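Side-chain contacts in CT253 (Chlamydia trachomatis serovar L2, PDB 6UXC), which is of unknown function but is made with a lipoprotein signal sequence and is therefore probably membrane-anchored in its mature form: residues A[37-42]-A[159-164]; A[43-48]-A[168-173]; A[50-55]-A[172-177]; A[134-139]-A[178-183]. All coordinates share one frame; numbering follows the deposited sequence.

Interaction 1 of 4, residues A[37-42]-A[159-164]; sequences LPWNLQ and KNFDST
Two donors of one residue grip the carbonyl oxygen of Phe161. Thr164 OG1 sits 2.7 Å from Phe161 O, in the carbonyl plane and on a lone pair, while the backbone Thr164 N reaches the same Phe161 O at 2.9 Å. Together with the bond from Ser163 N to Asn160 O, this pins the short 3-10 turn 161-163 on which the Phe161 ring is mounted. With CG anti to the backbone N (chi1 177°), that ring is carried away from the turn and toward Trp39. The meeting is confined to the benzo end of the indole: Trp39 CH2 lies 3.6 Å from Phe161 CE1, and Trp39 CZ2 is 3.8 Å from Phe161 CZ. The two planes stand at 80°, with 5.2 Å between the centroid of the six-membered ring of Trp39 and that of Phe161, and the rings approach each other obliquely. Both segments are helix entrances. Asn40 is the N-cap of helix 41-55, its OD1 bonded to Ala43 N, and Thr164 is the N-cap of helix 165-184, its OG1 also bonded to Gly167 N; the aromatic pair thus ties together the loops leading into two neighbouring helices. Trp39 is held from further directions: Leu37 CD1 rests 3.7 Å above one face of the indole, offset toward its rim, the ring of Trp156 meets it, and Trp39 NE1 is hydrogen-bonded to Glu44 OE1.

Interaction 2 of 4, residues A[43-48]-A[168-173]; sequences AEFSEE and LMHQRL
Around the imidazole of His170, two side chains from helix 43-48 take up quite different orientations. Glu44 comes to the ring edge. His170 ND1 donates to Glu44 OE2 over 2.6 Å, a bent bond of 149° at the hydrogen, which meets the oxygen on its syn side but somewhat out of the carboxylate plane. Carboxylate and imidazole are turned about halfway between coplanar and perpendicular. Phe45 instead points its own edge at a face of the same imidazole: CE1 of Phe45 is 3.6 Å from CE1 of His170, the planes are 77° apart, and the ring centroids of Phe45 and His170 are separated by 4.9 Å, a T-shaped pair. These groups join helices 41-55 and 165-184, whose short segments run in broadly the same direction, with their axes at 42° and 11.5 Å apart, a gap spanned by side chains. At its other end His170 NE2 is hydrogen-bonded to Gln103 OE1 of strand 94-105, so both ring nitrogens have partners and the rotation of the buried imidazole is fixed. Around the rim of the Phe45 ring from the His170 contact, CE2 of Phe45 meets Leu173 CD2 at 4.1 Å, and the two side chains cross at about a right angle.

Interaction 3 of 4, residues A[50-55]-A[172-177]; sequences SRRLHS and RLFREI. With NA (sodium ion), chain C.
Arg52 leaves its helix with CG anti to the carbonyl carbon (chi1 -75°) and then runs fully extended from CG to NE, which carries its guanidinium across to Phe174. Phe174 also has CG beside its backbone N (chi1 -60°), which brings CD2 of the ring up to the guanidinium alongside CB. This is helix-to-helix packing between 41-55 and 165-184, two helices lying against a mixed beta-sheet, and the pair serves as an example of an arginine whose flat group packs against CB and one ring carbon of a phenylalanine while its charge is answered elsewhere. Arg52 NE is 3.7 Å from Phe174 CB. Farther along, Arg52 NH1 comes equally close to Phe174 CD2, at 3.7 Å. The two planes are 47° apart, so they are not stacked; CB and CD2 of Phe174 lie under one guanidinium face. NH1 of Arg52 forms a salt bridge with Glu48 OE1, one helical turn earlier, which probably holds the group in place. Toward the surface the contact thins. The poorly ordered side chain of Arg175 approaches only with its aliphatic part, Arg52 NE being 4.4 Å from Arg175 CG, and the two like charges stay apart. Phe174 itself is buried, its ring edge-to-face with Phe45. Just beyond, helix 41-55 ends at a sodium ion bound by the carbonyl oxygens of Leu53, His54, Ser56 and Leu59 and by two waters; the sodium distances are 2.5 Å both to Leu53 O and to His54 O.

Interaction 4 of 4, residues A[134-139]-A[178-183]; sequences YQEILD and VARVEG
Arg180 meets strand 134-139 in two ways, with a close-packed aliphatic stem and a looser charged tip. At the stem, Tyr134 OH presses against the arginine, 3.4 Å from Arg180 CB and 3.5 Å from Arg180 CG, while Leu138 CD1 lies 4.0 Å from Arg180 CG. Leu138 CD2 also covers one face of the guanidinium, offset toward its rim. Tyr134 and Leu138 are buried where helix 165-184 packs on the sheet, running nearly antiparallel to the outermost strand 131-143. The tip, by contrast, lies at the partly exposed margin. Bends at chi2 and chi3 turn it toward Glu136, which it grips side-on: Arg180 NE bonds to Glu136 OE1 at 3.2 Å, and Arg180 NH2 to Glu136 OE2 at 3.3 Å. Both oxygens are met on their syn sides, but carboxylate and guanidinium planes are 48° apart, so the salt bridge is twisted and rather long. Tyr134 OH also donates to Glu136 OE1, though the modelled separation is doubtfully short. Arg180 NH1 has a second anionic partner in Glu176 OE1. With Glu136 on NE and NH2 and Glu176 on NH1, Arg180 probably keeps its positive charge, which would in turn favour the ionised form of Glu136.

Interactions 1, 2 and 3 follow helix 41-55 from its entrance to its end, and interactions 2, 3 and 4 follow helix 165-184, so the four contacts form a row whose first and last centres are 22 Å apart. Neighbours touch. Glu44, the partner of His170 in interaction 2, also touches the ring of interaction 1, Phe161 CE2 lying 3.5 Å from Glu44 OE2. Phe174 joins interactions 2 and 3, its CE2 lying 3.4 Å from Glu48 CB. Interactions 3 and 4 meet where Arg52 CB lies 3.6 Å from Val178 CG2. The sodium ion sits at the C-terminal end of helix 41-55, beside interaction 3. The centre of interaction 1, at the other end of that helix, is about 16 Å from the centre of interaction 3.

Interaction 1 of 4, residues A[37-42]-A[159-164]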
# COMPACT_ATOMS: atom_id res chain seq x y z
N LEU A 37 -12.75 10.64 -10.08
CA LEU A 37 -12.86 10.53 -8.64
C LEU A 37 -12.52 11.84 -7.97
O LEU A 37 -11.55 12.51 -8.35
CB LEU A 37 -11.91 9.46 -8.10
CG LEU A 37 -12.44 8.04 -8.02
CD1 LEU A 37 -11.49 7.25 -7.17
CD2 LEU A 37 -13.87 7.98 -7.47
N PRO A 38 -13.29 12.24 -6.95
CA PRO A 38 -12.98 13.47 -6.22
C PRO A 38 -11.84 13.33 -5.22
O PRO A 38 -11.64 14.24 -4.41
CB PRO A 38 -14.31 13.78 -5.51
CG PRO A 38 -14.92 12.46 -5.28
CD PRO A 38 -14.54 11.62 -6.48
N TRP A 39 -11.09 12.24 -5.25
CA TRP A 39 -9.91 12.12 -4.42
C TRP A 39 -8.85 11.36 -5.20
O TRP A 39 -9.14 10.73 -6.22
CB TRP A 39 -10.21 11.45 -3.06
CG TRP A 39 -10.42 9.95 -3.12
CD1 TRP A 39 -9.48 8.96 -2.95
CD2 TRP A 39 -11.66 9.27 -3.36
NE1 TRP A 39 -10.06 7.71 -3.09
CE2 TRP A 39 -11.39 7.88 -3.33
CE3 TRP A 39 -12.96 9.69 -3.60
CZ2 TRP A 39 -12.40 6.91 -3.54
CZ3 TRP A 39 -13.95 8.74 -3.80
CH2 TRP A 39 -13.65 7.36 -3.77
N ASN A 40 -7.63 11.40 -4.68
CA ASN A 40 -6.49 10.74 -5.29
C ASN A 40 -6.35 9.32 -4.73
O ASN A 40 -6.18 9.15 -3.52
CB ASN A 40 -5.24 11.56 -5.01
CG ASN A 40 -4.00 10.95 -5.58
OD1 ASN A 40 -3.19 10.38 -4.86
ND2 ASN A 40 -3.86 11.05 -6.90
N LEU A 41 -6.42 8.32 -5.61
CA LEU A 41 -6.37 6.93 -5.14
C LEU A 41 -5.07 6.64 -4.41
O LEU A 41 -5.07 6.01 -3.34
CB LEU A 41 -6.54 6.01 -6.34
CG LEU A 41 -7.10 4.62 -6.11
CD1 LEU A 41 -8.55 4.63 -5.52
CD2 LEU A 41 -7.07 3.91 -7.43
N GLN A 42 -3.93 7.09 -4.96
CA GLN A 42 -2.65 6.91 -4.27
C GLN A 42 -2.69 7.49 -2.86
O GLN A 42 -2.16 6.88 -1.91
CB GLN A 42 -1.51 7.59 -5.04
CG GLN A 42 -0.97 6.79 -6.17
N LYS A 159 -18.99 9.21 5.51
CA LYS A 159 -19.40 8.17 6.45
C LYS A 159 -19.57 6.83 5.74
O LYS A 159 -19.08 5.79 6.22
CB LYS A 159 -20.71 8.57 7.13
N ASN A 160 -20.24 6.83 4.60
CA ASN A 160 -20.76 5.61 4.00
C ASN A 160 -19.87 5.06 2.90
O ASN A 160 -20.29 4.15 2.18
CB ASN A 160 -22.15 5.87 3.44
CG ASN A 160 -23.10 6.40 4.48
OD1 ASN A 160 -23.66 7.48 4.33
ND2 ASN A 160 -23.27 5.64 5.56
N PHE A 161 -18.64 5.57 2.75
CA PHE A 161 -17.77 5.03 1.71
C PHE A 161 -17.58 3.53 1.90
O PHE A 161 -17.55 2.77 0.92
CB PHE A 161 -16.42 5.74 1.71
CG PHE A 161 -15.45 5.20 0.71
CD1 PHE A 161 -15.76 5.23 -0.64
CD2 PHE A 161 -14.22 4.67 1.11
CE1 PHE A 161 -14.88 4.74 -1.59
CE2 PHE A 161 -13.34 4.18 0.15
CZ PHE A 161 -13.66 4.22 -1.19
N ASP A 162 -17.43 3.09 3.14
CA ASP A 162 -17.14 1.69 3.39
C ASP A 162 -18.32 0.78 3.02
O ASP A 162 -18.16 -0.44 3.03
CB ASP A 162 -16.73 1.52 4.86
CG ASP A 162 -15.39 2.22 5.19
OD1 ASP A 162 -14.69 2.70 4.27
OD2 ASP A 162 -15.05 2.29 6.40
N SER A 163 -19.49 1.36 2.69
CA SER A 163 -20.65 0.61 2.21
C SER A 163 -20.80 0.63 0.69
O SER A 163 -21.70 -0.03 0.16
CB SER A 163 -21.93 1.17 2.85
OG SER A 163 -21.84 1.16 4.27
N THR A 164 -19.97 1.39 -0.02
CA THR A 164 -20.01 1.38 -1.47
C THR A 164 -19.20 0.21 -2.00
O THR A 164 -18.39 -0.37 -1.28
CB THR A 164 -19.43 2.67 -2.03
OG1 THR A 164 -18.02 2.71 -1.73
CG2 THR A 164 -20.16 3.87 -1.45

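Interaction 2 of 4, residues A[43-48]-A[168-173]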
# COMPACT_ATOMS: atom_id res chain seq x y z
N ALA A 43 -3.32 8.65 -2.70
CA ALA A 43 -3.35 9.25 -1.38
C ALA A 43 -4.21 8.44 -0.42
O ALA A 43 -3.84 8.26 0.75
CB ALA A 43 -3.84 10.69 -1.46
N GLU A 44 -5.37 7.96 -0.88
CA GLU A 44 -6.19 7.09 -0.05
C GLU A 44 -5.40 5.86 0.36
O GLU A 44 -5.39 5.47 1.54
CB GLU A 44 -7.45 6.66 -0.80
CG GLU A 44 -8.25 5.55 -0.04
CD GLU A 44 -9.28 4.82 -0.89
OE1 GLU A 44 -9.43 5.15 -2.10
OE2 GLU A 44 -9.90 3.88 -0.30
N PHE A 45 -4.80 5.18 -0.61
CA PHE A 45 -4.11 3.94 -0.28
C PHE A 45 -2.96 4.20 0.69
O PHE A 45 -2.73 3.42 1.62
CB PHE A 45 -3.59 3.25 -1.53
CG PHE A 45 -4.63 2.39 -2.26
CD1 PHE A 45 -5.89 2.90 -2.55
CD2 PHE A 45 -4.33 1.10 -2.63
CE1 PHE A 45 -6.83 2.10 -3.23
CE2 PHE A 45 -5.26 0.29 -3.28
CZ PHE A 45 -6.51 0.82 -3.61
N SER A 46 -2.20 5.27 0.48
CA SER A 46 -1.10 5.57 1.40
C SER A 46 -1.60 5.77 2.82
O SER A 46 -1.03 5.24 3.78
CB SER A 46 -0.34 6.81 0.95
OG SER A 46 0.33 6.59 -0.28
N GLU A 47 -2.65 6.57 2.97
CA GLU A 47 -3.15 6.86 4.30
C GLU A 47 -3.74 5.62 4.96
O GLU A 47 -3.50 5.36 6.14
CB GLU A 47 -4.19 7.97 4.25
CG GLU A 47 -4.72 8.24 5.66
CD GLU A 47 -5.59 9.47 5.74
OE1 GLU A 47 -6.59 9.42 6.47
OE2 GLU A 47 -5.28 10.46 5.05
N GLU A 48 -4.54 4.86 4.21
CA GLU A 48 -5.23 3.73 4.81
C GLU A 48 -4.27 2.62 5.19
O GLU A 48 -4.44 1.97 6.23
CB GLU A 48 -6.32 3.22 3.85
CG GLU A 48 -7.50 4.19 3.67
CD GLU A 48 -8.34 4.35 4.94
OE1 GLU A 48 -8.36 3.42 5.78
OE2 GLU A 48 -8.99 5.40 5.10
N LEU A 168 -15.95 -1.23 0.07
CA LEU A 168 -15.92 -2.61 0.55
C LEU A 168 -14.69 -3.32 0.00
O LEU A 168 -13.97 -4.02 0.73
CB LEU A 168 -17.20 -3.32 0.11
CG LEU A 168 -18.48 -2.88 0.79
CD1 LEU A 168 -19.74 -3.34 0.04
CD2 LEU A 168 -18.51 -3.44 2.20
N MET A 169 -14.45 -3.16 -1.30
CA MET A 169 -13.31 -3.78 -1.96
C MET A 169 -12.00 -3.27 -1.37
O MET A 169 -11.12 -4.06 -1.00
CB MET A 169 -13.39 -3.49 -3.46
CG MET A 169 -12.37 -4.21 -4.32
SD MET A 169 -10.90 -3.22 -4.58
CE MET A 169 -11.53 -1.96 -5.71
N HIS A 170 -11.88 -1.95 -1.22
CA HIS A 170 -10.67 -1.37 -0.64
C HIS A 170 -10.40 -1.90 0.76
O HIS A 170 -9.25 -2.22 1.10
CB HIS A 170 -10.78 0.14 -0.61
CG HIS A 170 -10.59 0.78 -1.94
ND1 HIS A 170 -10.55 2.15 -2.09
CD2 HIS A 170 -10.45 0.26 -3.18
CE1 HIS A 170 -10.37 2.44 -3.37
NE2 HIS A 170 -10.32 1.31 -4.05
N GLN A 171 -11.43 -1.94 1.60
CA GLN A 171 -11.26 -2.37 2.98
C GLN A 171 -10.67 -3.78 3.04
O GLN A 171 -9.71 -4.03 3.79
CB GLN A 171 -12.61 -2.30 3.69
CG GLN A 171 -12.56 -2.48 5.17
CD GLN A 171 -13.94 -2.42 5.78
OE1 GLN A 171 -14.86 -3.09 5.32
NE2 GLN A 171 -14.10 -1.61 6.82
N ARG A 172 -11.18 -4.69 2.23
CA ARG A 172 -10.66 -6.06 2.27
C ARG A 172 -9.22 -6.09 1.78
O ARG A 172 -8.37 -6.80 2.35
CB ARG A 172 -11.54 -7.00 1.44
CG ARG A 172 -12.87 -7.35 2.09
CD ARG A 172 -13.45 -8.66 1.52
NE ARG A 172 -13.45 -8.59 0.07
CZ ARG A 172 -14.41 -8.01 -0.65
NH1 ARG A 172 -15.47 -7.48 -0.05
NH2 ARG A 172 -14.31 -7.98 -1.98
N LEU A 173 -8.93 -5.33 0.73
CA LEU A 173 -7.58 -5.28 0.19
C LEU A 173 -6.59 -4.69 1.19
O LEU A 173 -5.48 -5.22 1.36
CB LEU A 173 -7.60 -4.48 -1.11
CG LEU A 173 -6.32 -4.40 -1.92
CD1 LEU A 173 -5.76 -5.77 -2.27
CD2 LEU A 173 -6.60 -3.58 -3.18

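Interaction 3 of 4, residues A[50-55]-A[172-177]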
# COMPACT_ATOMS: atom_id res chain seq x y z
N SER A 50 -1.04 3.20 5.84
CA SER A 50 -0.26 3.77 6.94
C SER A 50 -1.02 3.69 8.25
O SER A 50 -0.45 3.32 9.28
CB SER A 50 0.14 5.22 6.61
OG SER A 50 0.81 5.84 7.73
N ARG A 51 -2.31 4.03 8.25
CA ARG A 51 -3.07 3.96 9.48
C ARG A 51 -3.07 2.54 10.05
O ARG A 51 -3.02 2.34 11.27
CB ARG A 51 -4.52 4.42 9.27
CG ARG A 51 -4.68 5.92 9.18
CD ARG A 51 -6.13 6.30 8.89
NE ARG A 51 -6.30 7.74 8.76
CZ ARG A 51 -6.54 8.56 9.78
NH1 ARG A 51 -6.63 8.10 11.01
NH2 ARG A 51 -6.70 9.85 9.56
N ARG A 52 -3.14 1.54 9.19
CA ARG A 52 -3.18 0.16 9.66
C ARG A 52 -1.82 -0.35 10.12
O ARG A 52 -1.76 -1.21 11.02
CB ARG A 52 -3.75 -0.72 8.55
CG ARG A 52 -5.26 -0.56 8.38
CD ARG A 52 -5.78 -1.32 7.16
NE ARG A 52 -7.24 -1.29 7.08
CZ ARG A 52 -7.94 -0.25 6.63
NH1 ARG A 52 -7.32 0.86 6.21
NH2 ARG A 52 -9.27 -0.32 6.60
N LEU A 53 -0.73 0.11 9.50
CA LEU A 53 0.58 -0.27 10.01
C LEU A 53 0.82 0.40 11.35
O LEU A 53 1.41 -0.20 12.26
CB LEU A 53 1.66 0.13 9.00
CG LEU A 53 1.62 -0.55 7.64
CD1 LEU A 53 2.68 0.09 6.72
CD2 LEU A 53 1.90 -2.01 7.78
N HIS A 54 0.32 1.64 11.49
CA HIS A 54 0.38 2.35 12.78
C HIS A 54 -0.42 1.60 13.84
O HIS A 54 0.09 1.31 14.93
CB HIS A 54 -0.14 3.78 12.58
CG HIS A 54 -0.17 4.60 13.82
ND1 HIS A 54 -1.06 5.62 14.00
CD2 HIS A 54 0.56 4.53 14.95
CE1 HIS A 54 -0.87 6.16 15.19
NE2 HIS A 54 0.10 5.51 15.79
N SER A 55 -1.66 1.22 13.52
CA SER A 55 -2.49 0.52 14.50
C SER A 55 -1.93 -0.86 14.84
O SER A 55 -2.17 -1.36 15.94
CB SER A 55 -3.91 0.39 13.97
OG SER A 55 -4.49 1.67 13.76
N ARG A 172 -11.18 -4.69 2.23
CA ARG A 172 -10.66 -6.06 2.27
C ARG A 172 -9.22 -6.09 1.78
O ARG A 172 -8.37 -6.80 2.35
CB ARG A 172 -11.54 -7.00 1.44
CG ARG A 172 -12.87 -7.35 2.09
CD ARG A 172 -13.45 -8.66 1.52
NE ARG A 172 -13.45 -8.59 0.07
CZ ARG A 172 -14.41 -8.01 -0.65
NH1 ARG A 172 -15.47 -7.48 -0.05
NH2 ARG A 172 -14.31 -7.98 -1.98
N LEU A 173 -8.93 -5.33 0.73
CA LEU A 173 -7.58 -5.28 0.19
C LEU A 173 -6.59 -4.69 1.19
O LEU A 173 -5.48 -5.22 1.36
CB LEU A 173 -7.60 -4.48 -1.11
CG LEU A 173 -6.32 -4.40 -1.92
CD1 LEU A 173 -5.76 -5.77 -2.27
CD2 LEU A 173 -6.60 -3.58 -3.18
N PHE A 174 -6.96 -3.58 1.86
CA PHE A 174 -6.04 -2.99 2.83
C PHE A 174 -5.78 -3.97 3.97
O PHE A 174 -4.64 -4.11 4.43
CB PHE A 174 -6.60 -1.70 3.43
CG PHE A 174 -6.87 -0.62 2.43
CD1 PHE A 174 -6.07 -0.44 1.33
CD2 PHE A 174 -7.93 0.25 2.63
CE1 PHE A 174 -6.34 0.57 0.42
CE2 PHE A 174 -8.18 1.27 1.72
CZ PHE A 174 -7.39 1.42 0.63
N ARG A 175 -6.83 -4.67 4.42
CA ARG A 175 -6.65 -5.65 5.48
C ARG A 175 -5.68 -6.75 5.06
O ARG A 175 -4.80 -7.13 5.83
CB ARG A 175 -7.99 -6.27 5.85
CG ARG A 175 -8.92 -5.36 6.60
CD ARG A 175 -10.23 -6.10 6.77
NE ARG A 175 -11.27 -5.31 7.40
CZ ARG A 175 -12.55 -5.36 7.06
NH1 ARG A 175 -12.96 -6.15 6.07
NH2 ARG A 175 -13.44 -4.61 7.69
N GLU A 176 -5.80 -7.23 3.81
CA GLU A 176 -4.92 -8.30 3.35
C GLU A 176 -3.49 -7.82 3.20
O GLU A 176 -2.54 -8.55 3.51
CB GLU A 176 -5.40 -8.89 2.02
CG GLU A 176 -4.56 -10.12 1.61
CD GLU A 176 -5.08 -10.89 0.38
OE1 GLU A 176 -5.07 -12.14 0.42
OE2 GLU A 176 -5.46 -10.28 -0.62
N ILE A 177 -3.31 -6.59 2.70
CA ILE A 177 -1.97 -6.06 2.51
C ILE A 177 -1.24 -6.05 3.85
O ILE A 177 -0.10 -6.52 3.96
CB ILE A 177 -2.03 -4.66 1.89
CG1 ILE A 177 -2.44 -4.73 0.41
CG2 ILE A 177 -0.70 -3.98 2.05
CD1 ILE A 177 -2.85 -3.38 -0.16
NA NA C . 2.11 -0.10 14.62
O HOH W 1 3.44 2.14 14.78
O HOH W 2 2.63 0.60 17.01

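Interaction 4 of 4, residues A[134-139]-A[178-183]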
# COMPACT_ATOMS: atom_id res chain seq x y z
N TYR A 134 9.86 -10.19 0.33
CA TYR A 134 8.48 -10.53 0.02
C TYR A 134 8.06 -9.75 -1.21
O TYR A 134 8.34 -8.54 -1.32
CB TYR A 134 7.57 -10.20 1.20
CG TYR A 134 6.11 -10.36 0.91
CD1 TYR A 134 5.60 -11.59 0.52
CD2 TYR A 134 5.22 -9.30 1.07
CE1 TYR A 134 4.25 -11.75 0.25
CE2 TYR A 134 3.87 -9.46 0.81
CZ TYR A 134 3.39 -10.68 0.40
OH TYR A 134 2.05 -10.86 0.13
N GLN A 135 7.40 -10.45 -2.14
CA GLN A 135 6.77 -9.80 -3.28
C GLN A 135 5.54 -10.61 -3.66
O GLN A 135 5.65 -11.82 -3.89
CB GLN A 135 7.71 -9.72 -4.48
CG GLN A 135 7.06 -9.09 -5.71
CD GLN A 135 8.03 -8.96 -6.86
OE1 GLN A 135 8.42 -7.86 -7.23
NE2 GLN A 135 8.41 -10.08 -7.44
N GLU A 136 4.40 -9.95 -3.74
CA GLU A 136 3.18 -10.65 -4.11
C GLU A 136 2.17 -9.65 -4.63
O GLU A 136 2.10 -8.52 -4.15
CB GLU A 136 2.59 -11.42 -2.93
CG GLU A 136 1.38 -12.29 -3.29
CD GLU A 136 0.87 -13.10 -2.11
OE1 GLU A 136 1.38 -12.93 -0.99
OE2 GLU A 136 -0.05 -13.94 -2.31
N ILE A 137 1.38 -10.08 -5.61
CA ILE A 137 0.26 -9.29 -6.11
C ILE A 137 -1.00 -9.76 -5.39
O ILE A 137 -1.35 -10.95 -5.45
CB ILE A 137 0.13 -9.41 -7.63
CG1 ILE A 137 1.40 -8.85 -8.28
CG2 ILE A 137 -1.12 -8.70 -8.11
CD1 ILE A 137 1.48 -9.05 -9.77
N LEU A 138 -1.63 -8.84 -4.68
CA LEU A 138 -2.87 -9.03 -3.96
C LEU A 138 -3.98 -8.29 -4.71
O LEU A 138 -3.74 -7.26 -5.34
CB LEU A 138 -2.75 -8.49 -2.53
CG LEU A 138 -1.58 -9.02 -1.69
CD1 LEU A 138 -1.54 -8.35 -0.34
CD2 LEU A 138 -1.63 -10.55 -1.55
N ASP A 139 -5.19 -8.82 -4.64
CA ASP A 139 -6.27 -8.18 -5.37
C ASP A 139 -7.57 -8.39 -4.62
O ASP A 139 -7.67 -9.24 -3.73
CB ASP A 139 -6.35 -8.68 -6.81
CG ASP A 139 -6.53 -10.19 -6.92
OD1 ASP A 139 -7.15 -10.81 -6.02
OD2 ASP A 139 -6.03 -10.75 -7.91
N VAL A 178 -1.89 -5.52 4.88
CA VAL A 178 -1.20 -5.38 6.15
C VAL A 178 -1.01 -6.74 6.81
O VAL A 178 0.03 -6.97 7.44
CB VAL A 178 -1.94 -4.39 7.06
CG1 VAL A 178 -1.36 -4.42 8.46
CG2 VAL A 178 -1.83 -2.99 6.49
N ALA A 179 -1.95 -7.67 6.64
CA ALA A 179 -1.76 -9.00 7.22
C ALA A 179 -0.55 -9.69 6.63
O ALA A 179 0.22 -10.35 7.35
CB ALA A 179 -3.01 -9.87 7.00
N ARG A 180 -0.35 -9.54 5.31
CA ARG A 180 0.81 -10.13 4.65
C ARG A 180 2.11 -9.46 5.09
O ARG A 180 3.10 -10.15 5.34
CB ARG A 180 0.66 -10.02 3.13
CG ARG A 180 -0.47 -10.87 2.59
CD ARG A 180 -0.18 -12.36 2.76
NE ARG A 180 -0.60 -13.07 1.56
CZ ARG A 180 -1.84 -13.48 1.32
NH1 ARG A 180 -2.80 -13.25 2.21
NH2 ARG A 180 -2.12 -14.11 0.19
N VAL A 181 2.11 -8.13 5.17
CA VAL A 181 3.31 -7.44 5.62
C VAL A 181 3.67 -7.91 7.03
O VAL A 181 4.84 -8.18 7.33
CB VAL A 181 3.11 -5.92 5.57
CG1 VAL A 181 4.30 -5.20 6.24
CG2 VAL A 181 2.97 -5.48 4.10
N GLU A 182 2.68 -7.97 7.91
CA GLU A 182 2.92 -8.44 9.28
C GLU A 182 3.52 -9.83 9.28
O GLU A 182 4.46 -10.12 10.05
CB GLU A 182 1.62 -8.45 10.06
CG GLU A 182 1.09 -7.10 10.40
CD GLU A 182 -0.19 -7.18 11.20
OE1 GLU A 182 -0.94 -8.17 11.03
OE2 GLU A 182 -0.44 -6.26 12.00
N GLY A 183 2.96 -10.72 8.47
CA GLY A 183 3.44 -12.08 8.43
C GLY A 183 4.88 -12.19 7.97
O GLY A 183 5.69 -12.90 8.57